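Local coordinates for CRISPR-associated protein,CRISPR-associated endonuclease Cas9 (Corynebacterium diphtheriae, PDB 6JOO), which is a type II-C CRISPR endonuclease, an RNA-guided enzyme that targets the DNA of invading mobile genetic elements, at residues W89-E93 with L125-R130; W104-A108 with V179-T184; Y209-I213 with I230-F235; V303-P307 with P344-D348. All blocks are in the same frame, centred on the assembly; numbering follows the deposited sequence.

How the interactions relate
All four contacts lie in the N-terminal part of the engineered fusion. Interactions 1, 2 and 3 form one cluster of helices, with centres 14 to 15 Å apart. Interaction 4 lies far off, its centre 42 Å or more from the others. It is a surface contact in the alpha-helical lobe, without a hydrogen bond between its segments. Successive helices 102-110 and 118-134 carry one side each of interactions 2 and 1; Ala128 packs on Arg107 between them. Leu129 joins interaction 1 to Ile230 of interaction 3. A salt bridge from Arg107 to Glu212 ties interaction 2 to helix 206-219. Interaction 3 is buried and apolar. Interactions 1 and 2 are partly buried and mix apolar packing with polar groups.

Interaction 1: W89-E93 with L125-R130; sequences WPVIE and LSVALR
Ser126 and Pro90 are joined by a hydrogen bond between helix and loop. Ser126 OG donates to Pro90 O at 2.8 Å. The C=O...donor angle is 146°, with the donor tilted out of the carbonyl plane. The hydroxyl lies anti to the backbone N of Ser126 (chi1 174°), which turns it toward the loop. Trp89 makes the apolar part of the contact. The six-membered end of its indole meets two leucines one helical turn apart, each at an oblique angle. Its CZ2 is 4.2 Å from Leu125 CD1, and its CZ3 is 4.0 Å from Leu129 CD1. At the far end of the loop segment the partner is Arg130. Val91 CG1 sits over one face of the guanidinium, 3.6 Å from Arg130 CZ and offset toward the rim. Glu93 comes in at the edge. Its OE2 makes a long salt bridge to Arg130 NH1 at 3.6 Å. The carboxylate stands almost upright against the guanidinium plane, so the two groups do not pair flat. Asp81 of helix 56-86 is the stronger partner and takes the NE of Arg130. Arg130 thus has two acidic partners, Asp81 and, at longer range, Glu93, which would stabilise its positive charge. Helix 56-86, the arginine-rich bridge helix of Cas9, packs behind much of the contact. Its Ile84 touches both Trp89 and Ser126, and Val91 rests on Asp81 and Gln85. Across helix 118-134, Leu125 and Ala128 pack on Leu110 of helix 102-110, while Val127 packs on Tyr102.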
loop_
_atom_site.group_PDB
_atom_site.type_symbol
_atom_site.label_atom_id
_atom_site.label_comp_id
_atom_site.label_asym_id
_atom_site.label_seq_id
_atom_site.Cartn_x
_atom_site.Cartn_y
_atom_site.Cartn_z
ATOM N N TRP A 89 -20.559 34.955 20.417
ATOM C CA TRP A 89 -19.340 34.793 21.191
ATOM C C TRP A 89 -18.119 35.146 20.347
ATOM O O TRP A 89 -18.148 35.017 19.118
ATOM C CB TRP A 89 -19.216 33.357 21.692
ATOM C CG TRP A 89 -20.378 32.903 22.518
ATOM C CD1 TRP A 89 -21.298 33.692 23.142
ATOM C CD2 TRP A 89 -20.750 31.550 22.801
ATOM N NE1 TRP A 89 -22.219 32.914 23.801
ATOM C CE2 TRP A 89 -21.904 31.595 23.607
ATOM C CE3 TRP A 89 -20.219 30.305 22.453
ATOM C CZ2 TRP A 89 -22.536 30.443 24.071
ATOM C CZ3 TRP A 89 -20.848 29.162 22.914
ATOM C CH2 TRP A 89 -21.992 29.240 23.714
ATOM N N PRO A 90 -17.032 35.596 20.969
ATOM C CA PRO A 90 -15.839 35.960 20.203
ATOM C C PRO A 90 -14.843 34.816 20.080
ATOM O O PRO A 90 -14.707 33.964 20.960
ATOM C CB PRO A 90 -15.248 37.114 21.026
ATOM C CG PRO A 90 -15.759 36.891 22.444
ATOM C CD PRO A 90 -16.839 35.833 22.410
ATOM N N VAL A 91 -14.145 34.812 18.951
ATOM C CA VAL A 91 -13.097 33.832 18.675
ATOM C C VAL A 91 -11.784 34.505 19.063
ATOM O O VAL A 91 -11.183 35.247 18.285
ATOM C CB VAL A 91 -13.113 33.379 17.216
ATOM C CG1 VAL A 91 -11.958 32.435 16.934
ATOM C CG2 VAL A 91 -14.434 32.706 16.887
ATOM N N ILE A 92 -11.335 34.245 20.289
ATOM C CA ILE A 92 -10.139 34.870 20.843
ATOM C C ILE A 92 -8.992 33.872 20.802
ATOM O O ILE A 92 -9.175 32.683 21.099
ATOM C CB ILE A 92 -10.390 35.369 22.279
ATOM C CG1 ILE A 92 -11.565 36.348 22.309
ATOM C CG2 ILE A 92 -9.141 36.017 22.852
ATOM C CD1 ILE A 92 -11.848 36.907 23.686
ATOM N N GLU A 93 -7.810 34.348 20.424
ATOM C CA GLU A 93 -6.642 33.485 20.371
ATOM C C GLU A 93 -5.985 33.373 21.741
ATOM O O GLU A 93 -5.971 34.319 22.534
ATOM C CB GLU A 93 -5.636 34.000 19.341
ATOM C CG GLU A 93 -6.179 34.044 17.923
ATOM C CD GLU A 93 -6.632 32.681 17.426
ATOM O OE1 GLU A 93 -5.982 31.670 17.764
ATOM O OE2 GLU A 93 -7.646 32.616 16.699
ATOM N N LEU A 125 -16.500 30.695 27.594
ATOM C CA LEU A 125 -17.064 29.496 26.983
ATOM C C LEU A 125 -16.417 29.213 25.635
ATOM O O LEU A 125 -16.124 28.057 25.311
ATOM C CB LEU A 125 -18.579 29.635 26.835
ATOM C CG LEU A 125 -19.421 29.199 28.035
ATOM C CD1 LEU A 125 -20.898 29.465 27.787
ATOM C CD2 LEU A 125 -19.183 27.728 28.336
ATOM N N SER A 126 -16.181 30.257 24.836
ATOM C CA SER A 126 -15.508 30.065 23.555
ATOM C C SER A 126 -14.092 29.543 23.755
ATOM O O SER A 126 -13.614 28.708 22.980
ATOM C CB SER A 126 -15.494 31.375 22.767
ATOM O OG SER A 126 -14.729 31.250 21.581
ATOM N N VAL A 127 -13.411 30.020 24.799
ATOM C CA VAL A 127 -12.062 29.549 25.090
ATOM C C VAL A 127 -12.085 28.087 25.518
ATOM O O VAL A 127 -11.248 27.287 25.084
ATOM C CB VAL A 127 -11.408 30.448 26.158
ATOM C CG1 VAL A 127 -10.171 29.781 26.745
ATOM C CG2 VAL A 127 -11.056 31.804 25.563
ATOM N N ALA A 128 -13.047 27.708 26.361
ATOM C CA ALA A 128 -13.091 26.334 26.847
ATOM C C ALA A 128 -13.520 25.368 25.750
ATOM O O ALA A 128 -13.008 24.245 25.670
ATOM C CB ALA A 128 -14.022 26.229 28.051
ATOM N N LEU A 129 -14.454 25.785 24.892
ATOM C CA LEU A 129 -14.943 24.886 23.849
ATOM C C LEU A 129 -13.872 24.608 22.803
ATOM O O LEU A 129 -13.701 23.459 22.377
ATOM C CB LEU A 129 -16.194 25.466 23.190
ATOM C CG LEU A 129 -17.490 25.351 23.994
ATOM C CD1 LEU A 129 -18.668 25.848 23.170
ATOM C CD2 LEU A 129 -17.710 23.915 24.447
ATOM N N ARG A 130 -13.142 25.641 22.375
ATOM C CA ARG A 130 -12.119 25.433 21.354
ATOM C C ARG A 130 -10.995 24.536 21.858
ATOM O O ARG A 130 -10.369 23.825 21.064
ATOM C CB ARG A 130 -11.556 26.773 20.879
ATOM C CG ARG A 130 -12.572 27.679 20.200
ATOM C CD ARG A 130 -11.911 28.953 19.697
ATOM N NE ARG A 130 -11.125 28.719 18.490
ATOM C CZ ARG A 130 -10.172 29.534 18.048
ATOM N NH1 ARG A 130 -9.875 30.636 18.724
ATOM N NH2 ARG A 130 -9.509 29.242 16.938
#

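Interaction 2: W104-A108 with V179-T184. With nucleotides of chain B.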
loop_
_atom_site.group_PDB
_atom_site.type_symbol
_atom_site.label_atom_id
_atom_site.label_comp_id
_atom_site.label_asym_id
_atom_site.label_seq_id
_atom_site.Cartn_x
_atom_site.Cartn_y
_atom_site.Cartn_z
ATOM N N TRP A 104 -7.004 25.708 30.596
ATOM C CA TRP A 104 -7.268 24.742 31.657
ATOM C C TRP A 104 -7.935 25.404 32.856
ATOM O O TRP A 104 -8.825 24.815 33.481
ATOM C CB TRP A 104 -5.974 24.049 32.082
ATOM C CG TRP A 104 -5.522 22.987 31.132
ATOM C CD1 TRP A 104 -4.515 23.082 30.217
ATOM C CD2 TRP A 104 -6.061 21.665 31.000
ATOM N NE1 TRP A 104 -4.391 21.902 29.525
ATOM C CE2 TRP A 104 -5.330 21.016 29.985
ATOM C CE3 TRP A 104 -7.090 20.969 31.640
ATOM C CZ2 TRP A 104 -5.594 19.703 29.596
ATOM C CZ3 TRP A 104 -7.352 19.664 31.251
ATOM C CH2 TRP A 104 -6.607 19.046 30.240
ATOM N N LYS A 105 -7.518 26.626 33.197
ATOM C CA LYS A 105 -8.144 27.338 34.307
ATOM C C LYS A 105 -9.600 27.663 34.000
ATOM O O LYS A 105 -10.468 27.558 34.876
ATOM C CB LYS A 105 -7.354 28.610 34.620
ATOM C CG LYS A 105 -8.150 29.694 35.336
ATOM C CD LYS A 105 -8.519 29.293 36.756
ATOM C CE LYS A 105 -9.439 30.323 37.386
ATOM N NZ LYS A 105 -9.890 29.908 38.742
ATOM N N VAL A 106 -9.891 28.045 32.755
ATOM C CA VAL A 106 -11.259 28.397 32.383
ATOM C C VAL A 106 -12.162 27.170 32.417
ATOM O O VAL A 106 -13.314 27.245 32.863
ATOM C CB VAL A 106 -11.273 29.074 31.002
ATOM C CG1 VAL A 106 -12.696 29.253 30.519
ATOM C CG2 VAL A 106 -10.561 30.413 31.062
ATOM N N ARG A 107 -11.664 26.024 31.945
ATOM C CA ARG A 107 -12.474 24.808 31.952
ATOM C C ARG A 107 -12.825 24.375 33.369
ATOM O O ARG A 107 -13.901 23.810 33.597
ATOM C CB ARG A 107 -11.743 23.679 31.225
ATOM C CG ARG A 107 -11.699 23.831 29.715
ATOM C CD ARG A 107 -10.847 22.743 29.081
ATOM N NE ARG A 107 -11.271 21.404 29.484
ATOM C CZ ARG A 107 -10.671 20.284 29.095
ATOM N NH1 ARG A 107 -9.617 20.339 28.291
ATOM N NH2 ARG A 107 -11.120 19.107 29.508
ATOM N N ALA A 108 -11.934 24.624 34.330
ATOM C CA ALA A 108 -12.234 24.313 35.721
ATOM C C ALA A 108 -13.118 25.371 36.362
ATOM O O ALA A 108 -13.942 25.045 37.223
ATOM C CB ALA A 108 -10.939 24.163 36.518
ATOM N N VAL A 179 -12.678 16.565 33.886
ATOM C CA VAL A 179 -11.282 16.408 33.482
ATOM C C VAL A 179 -10.508 17.698 33.717
ATOM O O VAL A 179 -9.334 17.674 34.109
ATOM C CB VAL A 179 -11.199 15.962 32.009
ATOM C CG1 VAL A 179 -9.753 15.730 31.596
ATOM C CG2 VAL A 179 -12.036 14.714 31.779
ATOM N N GLY A 180 -11.157 18.843 33.503
ATOM C CA GLY A 180 -10.457 20.111 33.616
ATOM C C GLY A 180 -10.071 20.457 35.042
ATOM O O GLY A 180 -8.957 20.927 35.294
ATOM N N GLN A 181 -10.976 20.230 35.995
ATOM C CA GLN A 181 -10.727 20.656 37.366
ATOM C C GLN A 181 -9.798 19.718 38.128
ATOM O O GLN A 181 -9.278 20.109 39.179
ATOM C CB GLN A 181 -12.053 20.818 38.117
ATOM C CG GLN A 181 -12.999 19.636 37.999
ATOM C CD GLN A 181 -14.435 20.005 38.326
ATOM O OE1 GLN A 181 -15.274 19.136 38.565
ATOM N NE2 GLN A 181 -14.727 21.300 38.328
HETATM N N MSE A 182 -9.569 18.506 37.633
HETATM C CA MSE A 182 -8.567 17.632 38.232
HETATM C C MSE A 182 -7.170 18.132 37.887
HETATM O O MSE A 182 -6.299 18.260 38.749
HETATM C CB MSE A 182 -8.728 16.193 37.745
HETATM C CG MSE A 182 -10.106 15.601 37.927
HETATM SE SE MSE A 182 -10.086 13.694 37.527
HETATM C CE MSE A 182 -8.680 13.679 36.175
ATOM N N VAL A 183 -6.980 18.412 36.597
ATOM C CA VAL A 183 -5.680 18.822 36.078
ATOM C C VAL A 183 -5.255 20.168 36.649
ATOM O O VAL A 183 -4.059 20.412 36.864
ATOM C CB VAL A 183 -5.737 18.844 34.536
ATOM C CG1 VAL A 183 -4.622 19.698 33.957
ATOM C CG2 VAL A 183 -5.674 17.424 33.986
ATOM N N THR A 184 -6.216 21.049 36.935
ATOM C CA THR A 184 -5.885 22.431 37.267
ATOM C C THR A 184 -5.075 22.530 38.556
ATOM O O THR A 184 -4.177 23.373 38.666
ATOM C CB THR A 184 -7.164 23.261 37.372
ATOM O OG1 THR A 184 -7.959 23.054 36.199
ATOM C CG2 THR A 184 -6.832 24.741 37.488
ATOM P P U B 44 -1.963 22.030 26.575
ATOM O OP1 U B 44 -3.364 21.659 26.887
ATOM O OP2 U B 44 -1.048 21.007 26.011
ATOM O "O5'" U B 44 -1.999 23.284 25.597
ATOM C "C5'" U B 44 -2.764 24.428 25.937
ATOM C "C4'" U B 44 -2.461 25.592 25.034
ATOM O "O4'" U B 44 -1.078 25.996 25.188
ATOM C "C3'" U B 44 -2.598 25.328 23.548
ATOM O "O3'" U B 44 -3.938 25.372 23.106
ATOM C "C2'" U B 44 -1.720 26.411 22.935
ATOM O "O2'" U B 44 -2.405 27.651 22.914
ATOM C "C1'" U B 44 -0.593 26.508 23.965
ATOM N N1 U B 44 0.618 25.755 23.563
ATOM C C2 U B 44 1.433 26.347 22.620
ATOM O O2 U B 44 1.182 27.430 22.115
ATOM N N3 U B 44 2.552 25.625 22.281
ATOM C C4 U B 44 2.945 24.400 22.775
ATOM O O4 U B 44 3.993 23.887 22.360
ATOM C C5 U B 44 2.047 23.857 23.752
ATOM C C6 U B 44 0.945 24.535 24.105
#
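Ala108 and Gln181 lie where helices 104-108 and 179-184 come close: their CA atoms are 4.3 Å apart, and the axes approach to 7.7 Å at 124° between their directions. Ala108 CB packs on Gln181 CA at 3.6 Å. The main side chain is Trp104, whose indole is covered on both faces. Val183 CG1 makes a CH-pi contact over one face, 3.8 Å from the centroid of the six-membered ring. That methyl lies anti to the backbone N of Val183 (chi1 160°), which brings it over the ring. Arg107 NH1 lies over the opposite face, 3.7 Å above the plane and offset toward the rim. Gly180 meets the ring at its edge, with CA 3.9 Å from Trp104 CZ3. The other edge faces the RNA. Trp104 NE1 donates to OP1 of U44 of chain B at 2.8 Å, with an N-H...O angle of 147°. Arg107 is fixed from outside: Glu212 takes its NE in a salt bridge, and His131 ND1 bonds its NH1. Glu212 probably also accepts from Gly180 N. No hydrogen bond joins the two segments directly. Packing, and probably the shared Glu212, hold them together. They probably position the indole, whose N-H bonds an RNA phosphate oxygen, a contact to the backbone that does not depend on the base.

Interaction 3: Y209-I213 with I230-F235; sequences YAREI and IIDVVF
Ile213, Phe235 and Ile231 bury the most surface in this contact between helices 206-219 and 224-234. Ile213 reaches into the gap with both branches. Its CD1 meets the Phe235 ring obliquely, 3.8 Å from CE2, and it also lies 4.2 Å from Val234 CG1. Its CG2 passes Ile231 CD1 at 4.1 Å, and the two side chains run antiparallel alongside one another. With CG1 of Ile213 anti to the carbonyl carbon (chi1 -64°) and the chain extended beyond it, CD1 reaches the phenyl ring and CG2 is left for the isoleucines. Ile230 touches the same CG2 from the neighbouring position, its own CG2 at 4.5 Å. Phe235 is the first residue past the end of its helix, yet its N still bonds Ile231 O. Its ring points its far edge at the start of segment 209-213. CZ lies 4.0 Å from Tyr209 CB, which is near the ring plane, and 4.3 Å from Ala210 CB. Val234 CG1 lies over one face of the same ring, toward the rim. Ile231 CD1 also reaches Ala210 CB. The two helices pair as a helical hairpin. The axes of 209-213 and 230-234 come no closer than 11.5 Å, with 138° between their directions, and the isoleucine and phenylalanine side chains span that separation. Ile132 of helix 118-134 packs against both Tyr209 and Ile213, and Leu129 packs against Ile230. All seven touching residues are buried, and no hydrogen bond crosses between the segments. The hairpin is therefore closed here by apolar packing alone, while polar groups such as Glu212 serve contacts elsewhere.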
loop_
_atom_site.group_PDB
_atom_site.type_symbol
_atom_site.label_atom_id
_atom_site.label_comp_id
_atom_site.label_asym_id
_atom_site.label_seq_id
_atom_site.Cartn_x
_atom_site.Cartn_y
_atom_site.Cartn_z
ATOM N N TYR A 209 -15.332 13.600 28.194
ATOM C CA TYR A 209 -15.291 15.021 27.859
ATOM C C TYR A 209 -16.690 15.600 27.701
ATOM O O TYR A 209 -16.917 16.765 28.047
ATOM C CB TYR A 209 -14.475 15.245 26.584
ATOM C CG TYR A 209 -12.984 15.180 26.813
ATOM C CD1 TYR A 209 -12.313 13.964 26.813
ATOM C CD2 TYR A 209 -12.249 16.335 27.041
ATOM C CE1 TYR A 209 -10.951 13.903 27.029
ATOM C CE2 TYR A 209 -10.891 16.285 27.260
ATOM C CZ TYR A 209 -10.248 15.066 27.252
ATOM O OH TYR A 209 -8.893 15.008 27.467
ATOM N N ALA A 210 -17.635 14.809 27.187
ATOM C CA ALA A 210 -19.015 15.273 27.107
ATOM C C ALA A 210 -19.588 15.524 28.495
ATOM O O ALA A 210 -20.399 16.439 28.686
ATOM C CB ALA A 210 -19.864 14.256 26.345
ATOM N N ARG A 211 -19.170 14.725 29.481
ATOM C CA ARG A 211 -19.630 14.934 30.850
ATOM C C ARG A 211 -19.107 16.254 31.404
ATOM O O ARG A 211 -19.829 16.968 32.109
ATOM C CB ARG A 211 -19.195 13.760 31.730
ATOM C CG ARG A 211 -20.231 13.311 32.761
ATOM C CD ARG A 211 -19.783 12.053 33.504
ATOM N NE ARG A 211 -19.400 10.982 32.587
ATOM C CZ ARG A 211 -18.150 10.571 32.391
ATOM N NH1 ARG A 211 -17.900 9.592 31.531
ATOM N NH2 ARG A 211 -17.150 11.132 33.058
ATOM N N GLU A 212 -17.854 16.599 31.088
ATOM C CA GLU A 212 -17.317 17.892 31.505
ATOM C C GLU A 212 -18.075 19.038 30.849
ATOM O O GLU A 212 -18.386 20.041 31.503
ATOM C CB GLU A 212 -15.825 17.980 31.179
ATOM C CG GLU A 212 -15.284 19.405 31.185
ATOM C CD GLU A 212 -13.770 19.467 31.225
ATOM O OE1 GLU A 212 -13.133 18.413 31.425
ATOM O OE2 GLU A 212 -13.215 20.575 31.059
ATOM N N ILE A 213 -18.381 18.907 29.557
ATOM C CA ILE A 213 -19.176 19.922 28.871
ATOM C C ILE A 213 -20.561 20.020 29.499
ATOM O O ILE A 213 -21.107 21.115 29.680
ATOM C CB ILE A 213 -19.261 19.615 27.364
ATOM C CG1 ILE A 213 -17.877 19.683 26.715
ATOM C CG2 ILE A 213 -20.221 20.572 26.674
ATOM C CD1 ILE A 213 -17.919 19.691 25.195
ATOM N N ILE A 230 -24.080 21.859 20.844
ATOM C CA ILE A 230 -22.637 21.982 21.013
ATOM C C ILE A 230 -21.956 20.633 20.812
ATOM O O ILE A 230 -20.912 20.547 20.155
ATOM C CB ILE A 230 -22.311 22.584 22.392
ATOM C CG1 ILE A 230 -22.767 24.043 22.457
ATOM C CG2 ILE A 230 -20.821 22.484 22.686
ATOM C CD1 ILE A 230 -22.465 24.718 23.776
ATOM N N ILE A 231 -22.540 19.562 21.360
ATOM C CA ILE A 231 -21.983 18.223 21.172
ATOM C C ILE A 231 -21.918 17.870 19.692
ATOM O O ILE A 231 -21.028 17.126 19.260
ATOM C CB ILE A 231 -22.806 17.189 21.969
ATOM C CG1 ILE A 231 -22.802 17.541 23.457
ATOM C CG2 ILE A 231 -22.260 15.782 21.768
ATOM C CD1 ILE A 231 -21.419 17.621 24.064
ATOM N N ASP A 232 -22.838 18.412 18.888
ATOM C CA ASP A 232 -22.829 18.134 17.455
ATOM C C ASP A 232 -21.571 18.677 16.791
ATOM O O ASP A 232 -21.048 18.073 15.846
ATOM C CB ASP A 232 -24.074 18.729 16.796
ATOM C CG ASP A 232 -25.359 18.191 17.386
ATOM O OD1 ASP A 232 -25.334 17.077 17.952
ATOM O OD2 ASP A 232 -26.395 18.881 17.285
ATOM N N VAL A 233 -21.066 19.809 17.272
ATOM C CA VAL A 233 -19.952 20.488 16.616
ATOM C C VAL A 233 -18.613 20.046 17.189
ATOM O O VAL A 233 -17.664 19.777 16.446
ATOM C CB VAL A 233 -20.135 22.015 16.729
ATOM C CG1 VAL A 233 -19.080 22.729 15.905
ATOM C CG2 VAL A 233 -21.533 22.410 16.279
ATOM N N VAL A 234 -18.512 19.980 18.516
ATOM C CA VAL A 234 -17.250 19.613 19.150
ATOM C C VAL A 234 -16.848 18.198 18.759
ATOM O O VAL A 234 -15.691 17.937 18.406
ATOM C CB VAL A 234 -17.356 19.777 20.678
ATOM C CG1 VAL A 234 -16.149 19.173 21.374
ATOM C CG2 VAL A 234 -17.502 21.248 21.043
ATOM N N PHE A 235 -17.800 17.265 18.788
ATOM C CA PHE A 235 -17.519 15.864 18.513
ATOM C C PHE A 235 -17.938 15.449 17.106
ATOM O O PHE A 235 -18.208 14.266 16.869
ATOM C CB PHE A 235 -18.198 14.982 19.562
ATOM C CG PHE A 235 -17.779 15.296 20.972
ATOM C CD1 PHE A 235 -16.720 14.625 21.565
ATOM C CD2 PHE A 235 -18.442 16.267 21.706
ATOM C CE1 PHE A 235 -16.334 14.913 22.866
ATOM C CE2 PHE A 235 -18.060 16.562 23.003
ATOM C CZ PHE A 235 -17.005 15.883 23.585
#

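Interaction 4: V303-P307 with P344-D348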
loop_
_atom_site.group_PDB
_atom_site.type_symbol
_atom_site.label_atom_id
_atom_site.label_comp_id
_atom_site.label_asym_id
_atom_site.label_seq_id
_atom_site.Cartn_x
_atom_site.Cartn_y
_atom_site.Cartn_z
ATOM N N VAL A 303 -43.207 -21.776 10.542
ATOM C CA VAL A 303 -42.791 -21.738 11.943
ATOM C C VAL A 303 -41.362 -21.226 12.059
ATOM O O VAL A 303 -41.048 -20.392 12.918
ATOM C CB VAL A 303 -42.941 -23.129 12.587
ATOM C CG1 VAL A 303 -42.055 -23.245 13.825
ATOM C CG2 VAL A 303 -44.395 -23.394 12.939
ATOM N N ASN A 304 -40.473 -21.723 11.195
ATOM C CA ASN A 304 -39.073 -21.309 11.238
ATOM C C ASN A 304 -38.923 -19.811 10.992
ATOM O O ASN A 304 -38.014 -19.176 11.538
ATOM C CB ASN A 304 -38.258 -22.101 10.214
ATOM C CG ASN A 304 -37.394 -23.177 10.853
ATOM O OD1 ASN A 304 -37.014 -23.075 12.020
ATOM N ND2 ASN A 304 -37.067 -24.208 10.081
ATOM N N LEU A 305 -39.797 -19.229 10.169
ATOM C CA LEU A 305 -39.721 -17.793 9.903
ATOM C C LEU A 305 -39.992 -16.984 11.168
ATOM O O LEU A 305 -39.217 -16.090 11.525
ATOM C CB LEU A 305 -40.712 -17.417 8.791
ATOM C CG LEU A 305 -40.811 -16.060 8.061
ATOM C CD1 LEU A 305 -39.952 -14.938 8.646
ATOM C CD2 LEU A 305 -40.529 -16.219 6.565
ATOM N N THR A 306 -41.078 -17.300 11.872
ATOM C CA THR A 306 -41.609 -16.353 12.845
ATOM C C THR A 306 -41.679 -16.864 14.286
ATOM O O THR A 306 -42.754 -16.803 14.896
ATOM C CB THR A 306 -43.005 -15.918 12.389
ATOM O OG1 THR A 306 -43.771 -17.079 12.037
ATOM C CG2 THR A 306 -42.910 -15.002 11.174
ATOM N N PRO A 307 -40.575 -17.356 14.884
ATOM C CA PRO A 307 -40.690 -17.543 16.336
ATOM C C PRO A 307 -40.388 -16.259 17.111
ATOM O O PRO A 307 -39.880 -16.334 18.232
ATOM C CB PRO A 307 -39.642 -18.624 16.645
ATOM C CG PRO A 307 -39.233 -19.184 15.319
ATOM C CD PRO A 307 -39.400 -18.059 14.349
ATOM N N PRO A 344 -30.951 -25.300 14.137
ATOM C CA PRO A 344 -31.616 -24.855 12.906
ATOM C C PRO A 344 -31.571 -23.344 12.771
ATOM O O PRO A 344 -31.413 -22.626 13.770
ATOM C CB PRO A 344 -33.058 -25.359 13.084
ATOM C CG PRO A 344 -33.230 -25.498 14.553
ATOM C CD PRO A 344 -31.896 -25.958 15.058
ATOM N N PRO A 345 -31.714 -22.822 11.556
ATOM C CA PRO A 345 -31.641 -21.378 11.339
ATOM C C PRO A 345 -33.008 -20.720 11.500
ATOM O O PRO A 345 -34.042 -21.381 11.607
ATOM C CB PRO A 345 -31.148 -21.268 9.884
ATOM C CG PRO A 345 -31.248 -22.688 9.298
ATOM C CD PRO A 345 -31.987 -23.526 10.298
ATOM N N THR A 346 -32.987 -19.389 11.517
ATOM C CA THR A 346 -34.183 -18.599 11.768
ATOM C C THR A 346 -34.012 -17.237 11.112
ATOM O O THR A 346 -32.911 -16.852 10.710
ATOM C CB THR A 346 -34.443 -18.440 13.274
ATOM O OG1 THR A 346 -33.972 -19.597 13.977
ATOM C CG2 THR A 346 -35.918 -18.281 13.545
ATOM N N HIS A 347 -35.121 -16.503 11.002
ATOM C CA HIS A 347 -35.081 -15.103 10.577
ATOM C C HIS A 347 -34.455 -14.307 11.719
ATOM O O HIS A 347 -35.136 -13.699 12.548
ATOM C CB HIS A 347 -36.477 -14.599 10.222
ATOM C CG HIS A 347 -36.480 -13.355 9.385
ATOM N ND1 HIS A 347 -35.618 -12.302 9.605
ATOM C CD2 HIS A 347 -37.243 -13.000 8.324
ATOM C CE1 HIS A 347 -35.853 -11.352 8.717
ATOM N NE2 HIS A 347 -36.834 -11.751 7.928
ATOM N N ASP A 348 -33.119 -14.315 11.751
ATOM C CA ASP A 348 -32.392 -13.857 12.933
ATOM C C ASP A 348 -32.566 -12.361 13.172
ATOM O O ASP A 348 -32.681 -11.921 14.322
ATOM C CB ASP A 348 -30.909 -14.208 12.798
ATOM C CG ASP A 348 -30.589 -15.604 13.305
ATOM O OD1 ASP A 348 -30.691 -15.837 14.530
ATOM O OD2 ASP A 348 -30.242 -16.474 12.474
#
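An inverse gamma turn centred on His347, at the N-cap position of helix 348-355, meets Leu305 near the end of helix 296-305. The contact lies in the alpha-helical lobe. The Leu305 and His347 side chains lie alongside, heading in one direction. Leu305 CD1 sits at the edge of the imidazole, near its plane and beside CD2, and is 3.8 Å from His347 CB. A chi1 of -162° puts the imidazole CG anti to the backbone N of His347. The CB of Leu305 points away from the turn, while its CD1 turns back to the ring edge. Thr346 fills the next place. Its CG2 packs against the CD corner of the Pro307 ring, 3.6 Å away. The Asn304 side chain extends toward Pro345, where its OD1 comes within 3.4 Å of Pro345 O. Both atoms are acceptors, so this is proximity and not a bond. No hydrogen bond crosses between the segments. His347 NE2 is hydrogen-bonded to Asp265, at the start of helix 265-277, which would restrain the ring's rotation. Helix 265-277 lies behind both segments: Asn304 and Pro345 pack on its Ile272, Pro345 also on Leu275, and His347 on Gln268. Residues 308-341, between the segments, are not modelled. The contact brings the end of helix 296-305 and the start of helix 348-355 together against helix 265-277.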